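Local coordinates for tubulin-like protein CetZ2 (Haloferax volcanii, PDB 4B45), which binds and probably hydrolyses GTP as a tubulin-like cytoskeletal protein and is involved in control of cell shape, at residues A[27-31]-A[192-198]; A[243-247]-A[281-285]; A[263-269]-A[312-318]. All blocks are in the same frame, centred on the assembly; numbering follows the deposited sequence.

How the contacts relate
The chain runs first through the GTPase domain, whose segment 27-31 follows helix 9-26. Contact 1 closes when 192-198, at the end of helix 175-196, packs against that loop; 160 residues lie between them. It is complete before the other two open. Contact 2 opens at 243-247 on helix 240-252 and closes at 281-285 on helix 279-293, after strand 263-272 has passed. Contact 3 opens on that strand at 263-269, and closes beyond contact 2 at 312-318 on strand 309-319. The two therefore cross. They meet at S312, whose hydroxyl is hydrogen-bonded to T246 and T247. Contact 1 reaches contact 3 where L313 packs against the backbone at L192 and L193.

Contact 1 (A[27-31]-A[192-198]); sequences GFGAV and LLLAAGE
F28 and A195 form the tightest apolar contact between the two segments. The methyl CB of A195 sits over one face of the F28 ring, in a CH-pi contact. It lies 3.5 Å from the ring centroid and 19° off the ring normal. The methyl is shifted toward the CG side of the ring, with F28 CG at 3.3 Å from A195 CB. The first torsion of F28 places CG beside the backbone N (chi1 -71°), which carries the ring over the helix. The ring also meets L192, where F28 CE2 is 4.1 Å from L192 CD2. Replacing F28 by an alanine would probably leave the A195 methyl without its aromatic cover and open a gap beside L192.

Segment 27-31 is the loop that leads from helix 9-26 into strand 31-38 of the GTPase domain. Segment 192-198 ends helix 175-196, the core helix of the tubulin/FtsZ fold that links the two domains. The same helix carries N183, a GTP-binding residue, farther up the chain.

Further apolar packing is made by A30. Its CB touches L194 CB at 3.7 Å. L194 CD1 also approaches V31 CG2 at 4.5 Å, a looser touch.

No hydrogen bond crosses between the segments. Polar groups are held by other parts of the chain. The carboxylate of D23 accepts from the amides of A30 and V31 and so fixes the loop onto its own helix. E198 lays its CG 4.3 Å from A30 CB, while its OE2 bonds to the N of M1. A195 and L192 also touch F303 of strand 298-304.

Contact 2 (A[243-247]-A[281-285]); sequences VMSTT and GVERA
V243 holds its CG1 anti to the backbone N (chi1 176°), and this branch reaches across to the helix of G281 and A285. M244 starts with CG beside its backbone N, and its chain then bends at both of the next two torsions. The bends fold the sulfur and the methyl in toward R284 and A285.

V243 CG1 lies 3.5 Å from G281 O and 3.8 Å from A285 CB. A CB on G281 would crowd V243 CB; without one, CG1 can come down on the backbone. M244 SD rests 3.6 Å from A285 N, an amide already bonded to G281 O. It also lies 3.7 Å from R284 CB. The methyl continues along the same helix, with M244 CE 3.7 Å from R284 O. Only the root of the R284 side chain takes part, for its guanidinium leads away.

A285 is the small residue at the centre. Its methyl is gripped by V243, by the M244 sulfur and by T247. The oxygen of T247 comes close, with T247 OG1 3.5 Å from A285 CB. That hydroxyl is not lost to the packing. It donates back along its own helix to V243 O, which also receives the amide of T247. T247 OG1 is bonded to S312 OG as well, and this fixes the helix to the neighbouring strand. V243 and T247 also touch I270 of strand 263-272, on which V282 of the other helix packs too.

The segment axes come within 9.0 Å and cross at -36°. Helices 240-252 and 279-293 are the connections of two beta-alpha-beta crossovers, and they lie side by side against the sheet of the C-terminal tubulin-like domain.

Contact 3 (A[263-269]-A[312-318]); sequences ADAALVV and SLVLLGG
Strand segments 265-269 and 312-317 run antiparallel, their directions 170° apart, with L267 and L315 bonded to each other in both directions. Side chains alternate between the two faces. On one, V268 and V314 lie side by side, pointing the same way, with V268 CG1 4.2 Å from V314 CG2. L316 has CG beside its backbone N (chi1 -56°), which places CD2 4.1 Å from A266 CB. The CB of L316 also lies 4.0 Å from A263 CB. V289 of helix 279-293 packs on A266 and V268, and T293 on L316. The other face bears L267, V269, L313 and L315, whose CB atoms meet in the pairs L267-L315 and V269-L313. Helix 210-217 packs on L267 and L315, through T216 among others.

These are neighbouring strands in the sheet of the C-terminal tubulin-like domain. Strand 263-272 has strand 298-304 on its other side, where A266 and V268 bond to its backbone. The ladder ends in a classic beta bulge, as D264 and A265 both face G317. A265 N gives a normal bond to G317 O at 3.1 Å. D264 N gives a weak one to the same oxygen and a straighter though longer bond, 3.2 Å, to G318 O. That donor stands above the carbonyl plane of G318. Both strands turn a corner here, at D264 and G318, and G318 has positive phi.

L267 N donates to L315 O at 2.8 Å, and L315 N to L267 O at 3.0 Å. Both bonds lie in the carbonyl plane of their acceptor. V269 with L313 and A265 with G317 are also hydrogen-bonded pairs, but V269 N, A265 N and G317 N are tilted from or above that plane. L313 N reaches V269 O at 2.7 Å in a nearly straight bond (171° at the hydrogen).

Contact 1 (A[27-31]-A[192-198])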
loop_
_atom_site.group_PDB
_atom_site.type_symbol
_atom_site.label_atom_id
_atom_site.label_comp_id
_atom_site.label_asym_id
_atom_site.label_seq_id
_atom_site.Cartn_x
_atom_site.Cartn_y
_atom_site.Cartn_z
ATOM N N GLY A 27 8.544 8.167 -14.442
ATOM C CA GLY A 27 7.831 9.182 -15.196
ATOM C C GLY A 27 6.330 8.952 -15.319
ATOM O O GLY A 27 5.680 9.583 -16.140
ATOM N N PHE A 28 5.762 8.066 -14.509
ATOM C CA PHE A 28 4.316 7.818 -14.589
ATOM C C PHE A 28 3.465 9.037 -14.190
ATOM O O PHE A 28 2.394 9.265 -14.757
ATOM C CB PHE A 28 3.923 6.608 -13.738
ATOM C CG PHE A 28 4.375 5.295 -14.306
ATOM C CD1 PHE A 28 4.227 5.020 -15.654
ATOM C CD2 PHE A 28 4.939 4.330 -13.487
ATOM C CE1 PHE A 28 4.642 3.812 -16.173
ATOM C CE2 PHE A 28 5.354 3.119 -14.002
ATOM C CZ PHE A 28 5.205 2.860 -15.346
ATOM N N GLY A 29 3.925 9.802 -13.204
ATOM C CA GLY A 29 3.233 11.024 -12.801
ATOM C C GLY A 29 1.930 10.822 -12.037
ATOM O O GLY A 29 1.083 11.702 -11.998
ATOM N N ALA A 30 1.774 9.666 -11.410
ATOM C CA ALA A 30 0.531 9.319 -10.735
ATOM C C ALA A 30 0.477 9.981 -9.375
ATOM O O ALA A 30 -0.597 10.258 -8.854
ATOM C CB ALA A 30 0.417 7.788 -10.582
ATOM N N VAL A 31 1.648 10.214 -8.795
ATOM C CA VAL A 31 1.746 10.851 -7.490
ATOM C C VAL A 31 1.806 12.346 -7.713
ATOM O O VAL A 31 2.788 12.855 -8.253
ATOM C CB VAL A 31 2.996 10.370 -6.741
ATOM C CG1 VAL A 31 3.191 11.158 -5.471
ATOM C CG2 VAL A 31 2.887 8.878 -6.442
ATOM N N LEU A 192 2.785 0.738 -9.804
ATOM C CA LEU A 192 2.285 0.148 -11.036
ATOM C C LEU A 192 0.768 0.167 -11.020
ATOM O O LEU A 192 0.134 0.403 -12.041
ATOM C CB LEU A 192 2.782 -1.300 -11.201
ATOM C CG LEU A 192 4.245 -1.459 -11.602
ATOM C CD1 LEU A 192 4.647 -2.936 -11.624
ATOM C CD2 LEU A 192 4.546 -0.786 -12.934
ATOM N N LEU A 193 0.187 -0.094 -9.853
ATOM C CA LEU A 193 -1.263 -0.045 -9.718
ATOM C C LEU A 193 -1.781 1.358 -10.021
ATOM O O LEU A 193 -2.778 1.529 -10.725
ATOM C CB LEU A 193 -1.673 -0.463 -8.315
ATOM C CG LEU A 193 -3.157 -0.318 -8.000
ATOM C CD1 LEU A 193 -3.907 -1.440 -8.661
ATOM C CD2 LEU A 193 -3.408 -0.305 -6.492
ATOM N N LEU A 194 -1.087 2.363 -9.491
ATOM C CA LEU A 194 -1.438 3.748 -9.736
ATOM C C LEU A 194 -1.185 4.141 -11.180
ATOM O O LEU A 194 -1.940 4.925 -11.758
ATOM C CB LEU A 194 -0.642 4.670 -8.798
ATOM C CG LEU A 194 -0.849 4.486 -7.291
ATOM C CD1 LEU A 194 0.132 5.359 -6.499
ATOM C CD2 LEU A 194 -2.287 4.801 -6.895
ATOM N N ALA A 195 -0.123 3.599 -11.771
ATOM C CA ALA A 195 0.251 3.977 -13.132
ATOM C C ALA A 195 -0.670 3.403 -14.216
ATOM O O ALA A 195 -0.846 4.015 -15.280
ATOM C CB ALA A 195 1.685 3.573 -13.413
ATOM N N ALA A 196 -1.245 2.235 -13.948
ATOM C CA ALA A 196 -2.086 1.537 -14.931
ATOM C C ALA A 196 -3.221 2.424 -15.441
ATOM O O ALA A 196 -3.603 2.354 -16.610
ATOM C CB ALA A 196 -2.647 0.265 -14.337
ATOM N N GLY A 197 -3.751 3.266 -14.558
ATOM C CA GLY A 197 -4.837 4.160 -14.922
ATOM C C GLY A 197 -4.391 5.371 -15.714
ATOM O O GLY A 197 -5.217 6.117 -16.226
ATOM N N GLU A 198 -3.084 5.568 -15.831
ATOM C CA GLU A 198 -2.578 6.766 -16.493
ATOM C C GLU A 198 -2.072 6.497 -17.912
ATOM O O GLU A 198 -1.619 7.411 -18.595
ATOM C CB GLU A 198 -1.502 7.440 -15.638
ATOM C CG GLU A 198 -1.938 7.680 -14.205
ATOM C CD GLU A 198 -3.250 8.446 -14.124
ATOM O OE1 GLU A 198 -3.308 9.581 -14.646
ATOM O OE2 GLU A 198 -4.225 7.909 -13.546
#

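Contact 2 (A[243-247]-A[281-285])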
loop_
_atom_site.group_PDB
_atom_site.type_symbol
_atom_site.label_atom_id
_atom_site.label_comp_id
_atom_site.label_asym_id
_atom_site.label_seq_id
_atom_site.Cartn_x
_atom_site.Cartn_y
_atom_site.Cartn_z
ATOM N N VAL A 243 1.111 -16.466 -17.780
ATOM C CA VAL A 243 0.010 -15.648 -17.265
ATOM C C VAL A 243 -0.749 -16.354 -16.144
ATOM O O VAL A 243 -1.092 -15.726 -15.124
ATOM C CB VAL A 243 -0.986 -15.228 -18.398
ATOM C CG1 VAL A 243 -2.184 -14.447 -17.832
ATOM C CG2 VAL A 243 -0.279 -14.383 -19.433
ATOM N N MET A 244 -1.014 -17.649 -16.329
ATOM C CA MET A 244 -1.674 -18.462 -15.303
ATOM C C MET A 244 -0.862 -18.496 -14.013
ATOM O O MET A 244 -1.396 -18.365 -12.909
ATOM C CB MET A 244 -1.847 -19.915 -15.759
ATOM C CG MET A 244 -2.760 -20.128 -16.955
ATOM S SD MET A 244 -4.328 -19.277 -16.730
ATOM C CE MET A 244 -5.183 -20.308 -15.536
ATOM N N SER A 245 0.435 -18.707 -14.151
ATOM C CA SER A 245 1.237 -18.988 -12.983
ATOM C C SER A 245 1.586 -17.696 -12.243
ATOM O O SER A 245 1.511 -17.668 -11.016
ATOM C CB SER A 245 2.485 -19.784 -13.353
ATOM O OG SER A 245 3.558 -18.915 -13.642
ATOM N N THR A 246 1.955 -16.634 -12.965
ATOM C CA THR A 246 2.140 -15.336 -12.293
ATOM C C THR A 246 0.883 -14.910 -11.536
ATOM O O THR A 246 0.965 -14.378 -10.425
ATOM C CB THR A 246 2.573 -14.184 -13.246
ATOM O OG1 THR A 246 1.536 -13.909 -14.209
ATOM C CG2 THR A 246 3.885 -14.532 -13.945
ATOM N N THR A 247 -0.280 -15.146 -12.137
ATOM C CA THR A 247 -1.548 -14.775 -11.506
ATOM C C THR A 247 -1.772 -15.596 -10.247
ATOM O O THR A 247 -2.112 -15.033 -9.208
ATOM C CB THR A 247 -2.745 -14.923 -12.466
ATOM O OG1 THR A 247 -2.486 -14.187 -13.660
ATOM C CG2 THR A 247 -4.013 -14.387 -11.842
ATOM N N GLY A 281 -4.765 -16.877 -22.148
ATOM C CA GLY A 281 -4.091 -16.768 -20.864
ATOM C C GLY A 281 -4.806 -15.823 -19.914
ATOM O O GLY A 281 -5.090 -16.169 -18.755
ATOM N N VAL A 282 -5.106 -14.625 -20.408
ATOM C CA VAL A 282 -5.767 -13.597 -19.600
ATOM C C VAL A 282 -7.166 -14.031 -19.161
ATOM O O VAL A 282 -7.530 -13.893 -17.989
ATOM C CB VAL A 282 -5.874 -12.272 -20.374
ATOM C CG1 VAL A 282 -6.740 -11.266 -19.617
ATOM C CG2 VAL A 282 -4.494 -11.699 -20.610
ATOM N N GLU A 283 -7.936 -14.571 -20.102
ATOM C CA GLU A 283 -9.302 -14.999 -19.832
ATOM C C GLU A 283 -9.313 -16.070 -18.757
ATOM O O GLU A 283 -10.013 -15.946 -17.751
ATOM C CB GLU A 283 -9.988 -15.504 -21.115
ATOM C CG GLU A 283 -10.282 -14.396 -22.124
ATOM C CD GLU A 283 -10.986 -14.895 -23.395
ATOM O OE1 GLU A 283 -10.797 -16.073 -23.775
ATOM O OE2 GLU A 283 -11.727 -14.100 -24.018
ATOM N N ARG A 284 -8.524 -17.118 -18.965
ATOM C CA ARG A 284 -8.398 -18.183 -17.972
ATOM C C ARG A 284 -7.830 -17.703 -16.640
ATOM O O ARG A 284 -8.261 -18.176 -15.579
ATOM C CB ARG A 284 -7.564 -19.339 -18.528
ATOM C CG ARG A 284 -8.259 -20.033 -19.703
ATOM C CD ARG A 284 -9.544 -20.722 -19.248
ATOM N NE ARG A 284 -10.446 -20.974 -20.368
ATOM C CZ ARG A 284 -10.352 -22.019 -21.185
ATOM N NH1 ARG A 284 -9.384 -22.908 -21.021
ATOM N NH2 ARG A 284 -11.219 -22.169 -22.176
ATOM N N ALA A 285 -6.889 -16.758 -16.663
ATOM C CA ALA A 285 -6.314 -16.270 -15.388
ATOM C C ALA A 285 -7.342 -15.528 -14.532
ATOM O O ALA A 285 -7.412 -15.721 -13.320
ATOM C CB ALA A 285 -5.086 -15.398 -15.619
#

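Contact 3 (A[263-269]-A[312-318])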
loop_
_atom_site.group_PDB
_atom_site.type_symbol
_atom_site.label_atom_id
_atom_site.label_comp_id
_atom_site.label_asym_id
_atom_site.label_seq_id
_atom_site.Cartn_x
_atom_site.Cartn_y
_atom_site.Cartn_z
ATOM N N ALA A 263 -11.596 -12.841 -0.710
ATOM C CA ALA A 263 -11.878 -11.418 -0.851
ATOM C C ALA A 263 -13.219 -11.123 -1.515
ATOM O O ALA A 263 -13.745 -11.920 -2.292
ATOM C CB ALA A 263 -10.753 -10.734 -1.600
ATOM N N ASP A 264 -13.762 -9.958 -1.200
ATOM C CA ASP A 264 -15.046 -9.546 -1.727
ATOM C C ASP A 264 -14.911 -9.053 -3.169
ATOM O O ASP A 264 -15.824 -9.205 -3.974
ATOM C CB ASP A 264 -15.655 -8.457 -0.827
ATOM C CG ASP A 264 -16.972 -7.922 -1.366
ATOM O OD1 ASP A 264 -17.994 -8.640 -1.273
ATOM O OD2 ASP A 264 -16.989 -6.784 -1.884
ATOM N N ALA A 265 -13.772 -8.456 -3.494
ATOM C CA ALA A 265 -13.569 -7.916 -4.831
ATOM C C ALA A 265 -12.122 -8.103 -5.242
ATOM O O ALA A 265 -11.242 -8.271 -4.398
ATOM C CB ALA A 265 -13.941 -6.430 -4.876
ATOM N N ALA A 266 -11.874 -8.085 -6.543
ATOM C CA ALA A 266 -10.523 -8.252 -7.031
ATOM C C ALA A 266 -10.351 -7.509 -8.334
ATOM O O ALA A 266 -11.308 -7.323 -9.085
ATOM C CB ALA A 266 -10.214 -9.725 -7.230
ATOM N N LEU A 267 -9.120 -7.089 -8.592
ATOM C CA LEU A 267 -8.765 -6.494 -9.868
ATOM C C LEU A 267 -7.505 -7.167 -10.398
ATOM O O LEU A 267 -6.443 -7.136 -9.769
ATOM C CB LEU A 267 -8.551 -4.990 -9.725
ATOM C CG LEU A 267 -7.959 -4.347 -10.970
ATOM C CD1 LEU A 267 -8.966 -4.446 -12.137
ATOM C CD2 LEU A 267 -7.553 -2.908 -10.706
ATOM N N VAL A 268 -7.631 -7.787 -11.565
ATOM C CA VAL A 268 -6.516 -8.496 -12.155
ATOM C C VAL A 268 -5.933 -7.708 -13.309
ATOM O O VAL A 268 -6.590 -7.480 -14.325
ATOM C CB VAL A 268 -6.954 -9.860 -12.677
ATOM C CG1 VAL A 268 -5.751 -10.639 -13.174
ATOM C CG2 VAL A 268 -7.703 -10.602 -11.583
ATOM N N VAL A 269 -4.687 -7.295 -13.140
ATOM C CA VAL A 269 -3.996 -6.543 -14.164
ATOM C C VAL A 269 -2.848 -7.418 -14.632
ATOM O O VAL A 269 -2.023 -7.868 -13.832
ATOM C CB VAL A 269 -3.487 -5.164 -13.624
ATOM C CG1 VAL A 269 -2.729 -4.379 -14.698
ATOM C CG2 VAL A 269 -4.644 -4.328 -13.098
ATOM N N SER A 312 1.477 -10.254 -13.335
ATOM C CA SER A 312 0.123 -10.090 -12.848
ATOM C C SER A 312 0.182 -9.241 -11.586
ATOM O O SER A 312 0.977 -9.489 -10.668
ATOM C CB SER A 312 -0.536 -11.430 -12.528
ATOM O OG SER A 312 -0.595 -12.252 -13.678
ATOM N N LEU A 313 -0.662 -8.230 -11.553
ATOM C CA LEU A 313 -0.767 -7.369 -10.402
ATOM C C LEU A 313 -2.212 -7.518 -9.989
ATOM O O LEU A 313 -3.113 -7.154 -10.747
ATOM C CB LEU A 313 -0.470 -5.942 -10.826
ATOM C CG LEU A 313 -0.396 -4.831 -9.792
ATOM C CD1 LEU A 313 0.868 -4.986 -8.940
ATOM C CD2 LEU A 313 -0.408 -3.491 -10.515
ATOM N N VAL A 314 -2.441 -8.111 -8.822
ATOM C CA VAL A 314 -3.805 -8.384 -8.371
ATOM C C VAL A 314 -4.158 -7.675 -7.071
ATOM O O VAL A 314 -3.602 -7.989 -6.026
ATOM C CB VAL A 314 -4.030 -9.880 -8.163
ATOM C CG1 VAL A 314 -5.437 -10.120 -7.663
ATOM C CG2 VAL A 314 -3.794 -10.639 -9.478
ATOM N N LEU A 315 -5.101 -6.737 -7.147
ATOM C CA LEU A 315 -5.614 -6.034 -5.977
ATOM C C LEU A 315 -6.798 -6.808 -5.434
ATOM O O LEU A 315 -7.709 -7.154 -6.183
ATOM C CB LEU A 315 -6.055 -4.609 -6.358
ATOM C CG LEU A 315 -6.701 -3.775 -5.241
ATOM C CD1 LEU A 315 -5.719 -3.533 -4.078
ATOM C CD2 LEU A 315 -7.280 -2.445 -5.768
ATOM N N LEU A 316 -6.773 -7.107 -4.138
ATOM C CA LEU A 316 -7.876 -7.808 -3.496
ATOM C C LEU A 316 -8.517 -6.904 -2.464
ATOM O O LEU A 316 -7.861 -6.477 -1.513
ATOM C CB LEU A 316 -7.369 -9.078 -2.821
ATOM C CG LEU A 316 -6.629 -10.041 -3.752
ATOM C CD1 LEU A 316 -5.536 -10.770 -3.021
ATOM C CD2 LEU A 316 -7.612 -11.031 -4.354
ATOM N N GLY A 317 -9.802 -6.621 -2.634
ATOM C CA GLY A 317 -10.485 -5.718 -1.725
ATOM C C GLY A 317 -11.415 -6.492 -0.822
ATOM O O GLY A 317 -11.949 -7.526 -1.222
ATOM N N GLY A 318 -11.598 -6.012 0.405
ATOM C CA GLY A 318 -12.464 -6.690 1.362
ATOM C C GLY A 318 -11.958 -8.070 1.731
ATOM O O GLY A 318 -12.692 -9.053 1.659
#